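Local coordinates for protein histidine acid phosphatase (Bifidobacterium longum subsp. infantis, PDB 6RXD) that probably removes phosphate groups from phytate and other inositol polyphosphates, and from 2,3-bisphosphoglycerate, as a histidine acid phosphatase of the MINPP type, at residues 43-56 with 97-109. Sequence-based numbering, arbitrary orientation.
Sequences ARHGSRGLSSYKYD and YGMLTGQGAQQHY
Y97 lies against the backbone of S52 and ends at D56: its OH donates to D56 OD1 over 2.7 Å, on the syn lone pair, with carboxylate and ring planes 48° apart. T89 of helix 75-95 also bonds that oxygen, while D56 OD2 takes K54 N, which fixes the carboxylate. Y53 N sits over one face of the Y97 ring, and L50 O lies at its edge. A leucine in place of Y97 would probably leave D56 without this donor and open a gap beside S52 and Y53. G98 N bonds L50 O weakly. Straighter bonds, G49 N to M99 O (3.0 Å) and T101 N to S47 O (2.9 Å, 173°), flank R48–L100, a single non-hydrogen-bonded antiparallel pair. T101 caps helix 102-118, its OG1 accepting from G104 N and also bonded to D317 O, while CG2 packs on R48 C. Q103, CG anti to the backbone N (chi1 177°) and extended beyond, brings OE1 to accept from S47 OG (2.6 Å), in the carbonyl plane on a lone pair; its NE2 bonds A316 O. Q107 OE1 accepts from S47 N at 3.0 Å; its NE2 bonds S47 OG weakly. H108 NE2 reaches R44 O at 2.8 Å, a weak bond. R44–R48 matches the family's RHGxR signature, whose histidine is the nucleophile in relatives, a part H45 probably plays; four of the eight cross-contact bonds converge on buried S47, and would hold the loop carrying it.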
# COMPACT_ATOMS: atom_id res chain seq x y z
N ALA A 43 -3.27 8.29 0.95
CA ALA A 43 -3.21 7.23 -0.04
C ALA A 43 -1.82 6.64 -0.12
O ALA A 43 -0.82 7.37 -0.06
CB ALA A 43 -3.62 7.76 -1.42
N ARG A 44 -1.76 5.32 -0.26
CA ARG A 44 -0.53 4.63 -0.59
C ARG A 44 -0.13 4.98 -2.02
O ARG A 44 -0.98 5.31 -2.85
CB ARG A 44 -0.77 3.13 -0.46
CG ARG A 44 0.45 2.26 -0.76
CD ARG A 44 0.09 0.79 -0.79
NE ARG A 44 1.28 -0.01 -1.03
CZ ARG A 44 1.26 -1.30 -1.34
NH1 ARG A 44 0.10 -1.94 -1.48
NH2 ARG A 44 2.41 -1.93 -1.54
N HIS A 45 1.16 4.94 -2.31
CA HIS A 45 1.63 5.15 -3.68
C HIS A 45 1.00 4.12 -4.61
O HIS A 45 0.49 3.08 -4.18
CB HIS A 45 3.15 5.02 -3.72
CG HIS A 45 3.63 3.65 -3.33
ND1 HIS A 45 3.56 2.57 -4.18
CD2 HIS A 45 4.15 3.19 -2.17
CE1 HIS A 45 4.02 1.49 -3.56
NE2 HIS A 45 4.39 1.84 -2.34
N GLY A 46 1.05 4.39 -5.91
CA GLY A 46 0.49 3.48 -6.89
C GLY A 46 1.44 2.34 -7.21
O GLY A 46 2.56 2.26 -6.70
N SER A 47 0.96 1.45 -8.07
CA SER A 47 1.75 0.34 -8.60
C SER A 47 3.14 0.75 -9.08
O SER A 47 3.30 1.77 -9.74
CB SER A 47 1.00 -0.29 -9.77
OG SER A 47 -0.14 -0.99 -9.34
N ARG A 48 4.12 -0.07 -8.71
CA ARG A 48 5.53 0.14 -9.06
C ARG A 48 6.05 -1.10 -9.76
O ARG A 48 5.43 -2.16 -9.68
CB ARG A 48 6.36 0.32 -7.78
CG ARG A 48 6.04 1.53 -6.94
CD ARG A 48 6.83 1.48 -5.64
NE ARG A 48 8.28 1.43 -5.86
CZ ARG A 48 9.18 2.02 -5.08
NH1 ARG A 48 10.48 1.92 -5.37
NH2 ARG A 48 8.79 2.71 -4.02
N GLY A 49 7.20 -0.98 -10.42
CA GLY A 49 7.83 -2.15 -11.00
C GLY A 49 8.63 -2.93 -9.97
O GLY A 49 8.50 -2.69 -8.76
N LEU A 50 9.44 -3.88 -10.43
CA LEU A 50 10.33 -4.60 -9.53
C LEU A 50 11.28 -3.61 -8.87
O LEU A 50 11.68 -2.62 -9.50
CB LEU A 50 11.14 -5.64 -10.32
CG LEU A 50 10.30 -6.79 -10.88
CD1 LEU A 50 11.15 -7.65 -11.83
CD2 LEU A 50 9.71 -7.63 -9.75
N SER A 51 11.64 -3.85 -7.61
CA SER A 51 12.48 -2.91 -6.87
C SER A 51 13.92 -2.93 -7.39
O SER A 51 14.62 -1.92 -7.34
CB SER A 51 12.46 -3.23 -5.38
OG SER A 51 12.95 -4.53 -5.13
N SER A 52 14.35 -4.08 -7.89
CA SER A 52 15.69 -4.23 -8.44
C SER A 52 15.77 -5.46 -9.33
O SER A 52 14.83 -6.25 -9.39
CB SER A 52 16.72 -4.32 -7.32
OG SER A 52 16.53 -5.50 -6.57
N TYR A 53 16.89 -5.60 -10.02
CA TYR A 53 17.16 -6.78 -10.85
C TYR A 53 17.52 -7.91 -9.90
O TYR A 53 18.67 -8.04 -9.46
CB TYR A 53 18.30 -6.46 -11.83
CG TYR A 53 18.63 -7.56 -12.83
CD1 TYR A 53 17.64 -8.15 -13.61
CD2 TYR A 53 19.94 -7.98 -13.01
CE1 TYR A 53 17.96 -9.16 -14.53
CE2 TYR A 53 20.27 -8.96 -13.92
CZ TYR A 53 19.28 -9.56 -14.68
OH TYR A 53 19.62 -10.55 -15.58
N LYS A 54 16.52 -8.73 -9.58
CA LYS A 54 16.65 -9.67 -8.47
C LYS A 54 15.82 -10.93 -8.70
O LYS A 54 16.39 -11.98 -9.01
CB LYS A 54 16.25 -8.98 -7.15
CG LYS A 54 16.38 -9.89 -5.93
CD LYS A 54 15.99 -9.17 -4.63
CE LYS A 54 14.52 -8.78 -4.61
NZ LYS A 54 14.13 -8.19 -3.29
N TYR A 55 14.50 -10.83 -8.54
CA TYR A 55 13.63 -11.98 -8.75
C TYR A 55 13.72 -12.43 -10.20
O TYR A 55 13.79 -13.63 -10.51
CB TYR A 55 12.18 -11.64 -8.43
CG TYR A 55 11.91 -11.35 -6.96
CD1 TYR A 55 12.46 -12.16 -5.96
CD2 TYR A 55 11.13 -10.27 -6.57
CE1 TYR A 55 12.22 -11.90 -4.62
CE2 TYR A 55 10.88 -10.00 -5.23
CZ TYR A 55 11.43 -10.82 -4.26
OH TYR A 55 11.18 -10.55 -2.93
N ASP A 56 13.71 -11.46 -11.11
CA ASP A 56 13.86 -11.75 -12.53
C ASP A 56 15.28 -12.21 -12.87
O ASP A 56 15.47 -13.09 -13.72
CB ASP A 56 13.42 -10.55 -13.40
CG ASP A 56 14.12 -9.24 -13.03
OD1 ASP A 56 14.18 -8.34 -13.90
OD2 ASP A 56 14.58 -9.06 -11.88
N TYR A 97 13.99 0.52 -12.81
CA TYR A 97 13.58 -0.32 -11.70
C TYR A 97 13.07 0.54 -10.54
O TYR A 97 13.61 1.62 -10.26
CB TYR A 97 14.72 -1.22 -11.26
CG TYR A 97 14.86 -2.47 -12.10
CD1 TYR A 97 14.28 -3.66 -11.70
CD2 TYR A 97 15.57 -2.46 -13.30
CE1 TYR A 97 14.39 -4.82 -12.45
CE2 TYR A 97 15.69 -3.61 -14.07
CZ TYR A 97 15.11 -4.79 -13.63
OH TYR A 97 15.21 -5.94 -14.38
N GLY A 98 11.99 0.06 -9.91
CA GLY A 98 11.41 0.70 -8.74
C GLY A 98 10.43 1.82 -9.04
O GLY A 98 9.75 2.31 -8.14
N MET A 99 10.34 2.21 -10.31
CA MET A 99 9.55 3.38 -10.67
C MET A 99 8.05 3.08 -10.73
O MET A 99 7.64 1.92 -10.86
CB MET A 99 10.02 3.93 -12.02
CG MET A 99 11.47 4.35 -12.00
SD MET A 99 11.68 5.84 -11.00
CE MET A 99 11.09 7.08 -12.14
N LEU A 100 7.24 4.13 -10.63
CA LEU A 100 5.79 4.01 -10.82
C LEU A 100 5.53 3.43 -12.19
O LEU A 100 6.20 3.79 -13.15
CB LEU A 100 5.11 5.39 -10.76
CG LEU A 100 4.59 5.98 -9.46
CD1 LEU A 100 3.66 7.15 -9.78
CD2 LEU A 100 3.86 4.92 -8.64
N THR A 101 4.55 2.55 -12.29
CA THR A 101 4.16 2.01 -13.59
C THR A 101 3.07 2.89 -14.19
O THR A 101 2.55 3.79 -13.52
CB THR A 101 3.65 0.57 -13.45
OG1 THR A 101 2.43 0.58 -12.70
CG2 THR A 101 4.67 -0.30 -12.73
N GLY A 102 2.73 2.65 -15.46
CA GLY A 102 1.62 3.35 -16.09
C GLY A 102 0.34 3.15 -15.31
O GLY A 102 -0.46 4.09 -15.15
N GLN A 103 0.13 1.93 -14.82
CA GLN A 103 -1.05 1.65 -14.01
C GLN A 103 -1.04 2.47 -12.72
O GLN A 103 -2.07 3.00 -12.30
CB GLN A 103 -1.08 0.16 -13.64
CG GLN A 103 -2.24 -0.25 -12.73
CD GLN A 103 -2.14 -1.71 -12.32
OE1 GLN A 103 -1.65 -2.03 -11.24
NE2 GLN A 103 -2.60 -2.60 -13.18
N GLY A 104 0.13 2.57 -12.09
CA GLY A 104 0.24 3.33 -10.84
C GLY A 104 -0.07 4.80 -11.03
O GLY A 104 -0.66 5.46 -10.17
N ALA A 105 0.33 5.33 -12.18
CA ALA A 105 0.03 6.72 -12.51
C ALA A 105 -1.48 6.88 -12.72
O ALA A 105 -2.09 7.85 -12.22
CB ALA A 105 0.80 7.14 -13.77
N GLN A 106 -2.07 5.95 -13.46
CA GLN A 106 -3.50 6.01 -13.75
C GLN A 106 -4.35 5.88 -12.50
O GLN A 106 -5.41 6.51 -12.40
CB GLN A 106 -3.90 4.95 -14.79
CG GLN A 106 -3.34 5.25 -16.18
CD GLN A 106 -3.68 4.18 -17.22
OE1 GLN A 106 -3.85 3.01 -16.90
NE2 GLN A 106 -3.78 4.60 -18.48
N GLN A 107 -3.89 5.06 -11.55
CA GLN A 107 -4.60 4.88 -10.28
C GLN A 107 -4.78 6.21 -9.60
O GLN A 107 -5.89 6.60 -9.25
CB GLN A 107 -3.86 3.90 -9.34
CG GLN A 107 -3.92 2.43 -9.79
CD GLN A 107 -2.88 1.56 -9.11
OE1 GLN A 107 -1.92 2.06 -8.51
NE2 GLN A 107 -3.05 0.23 -9.20
N HIS A 108 -3.68 6.93 -9.43
CA HIS A 108 -3.73 8.21 -8.73
C HIS A 108 -4.39 9.32 -9.53
O HIS A 108 -5.08 10.17 -8.97
CB HIS A 108 -2.33 8.59 -8.23
CG HIS A 108 -1.98 7.89 -6.96
ND1 HIS A 108 -2.28 8.41 -5.72
CD2 HIS A 108 -1.45 6.66 -6.73
CE1 HIS A 108 -1.92 7.55 -4.78
NE2 HIS A 108 -1.42 6.48 -5.37
N TYR A 109 -4.22 9.29 -10.85
CA TYR A 109 -4.90 10.26 -11.70
C TYR A 109 -6.42 10.14 -11.50
O TYR A 109 -7.12 11.14 -11.33
CB TYR A 109 -4.51 10.00 -13.15
CG TYR A 109 -5.04 11.04 -14.13
CD1 TYR A 109 -4.24 12.10 -14.54
CD2 TYR A 109 -6.33 10.95 -14.64
CE1 TYR A 109 -4.71 13.05 -15.43
CE2 TYR A 109 -6.81 11.89 -15.53
CZ TYR A 109 -5.99 12.94 -15.92
OH TYR A 109 -6.46 13.88 -16.81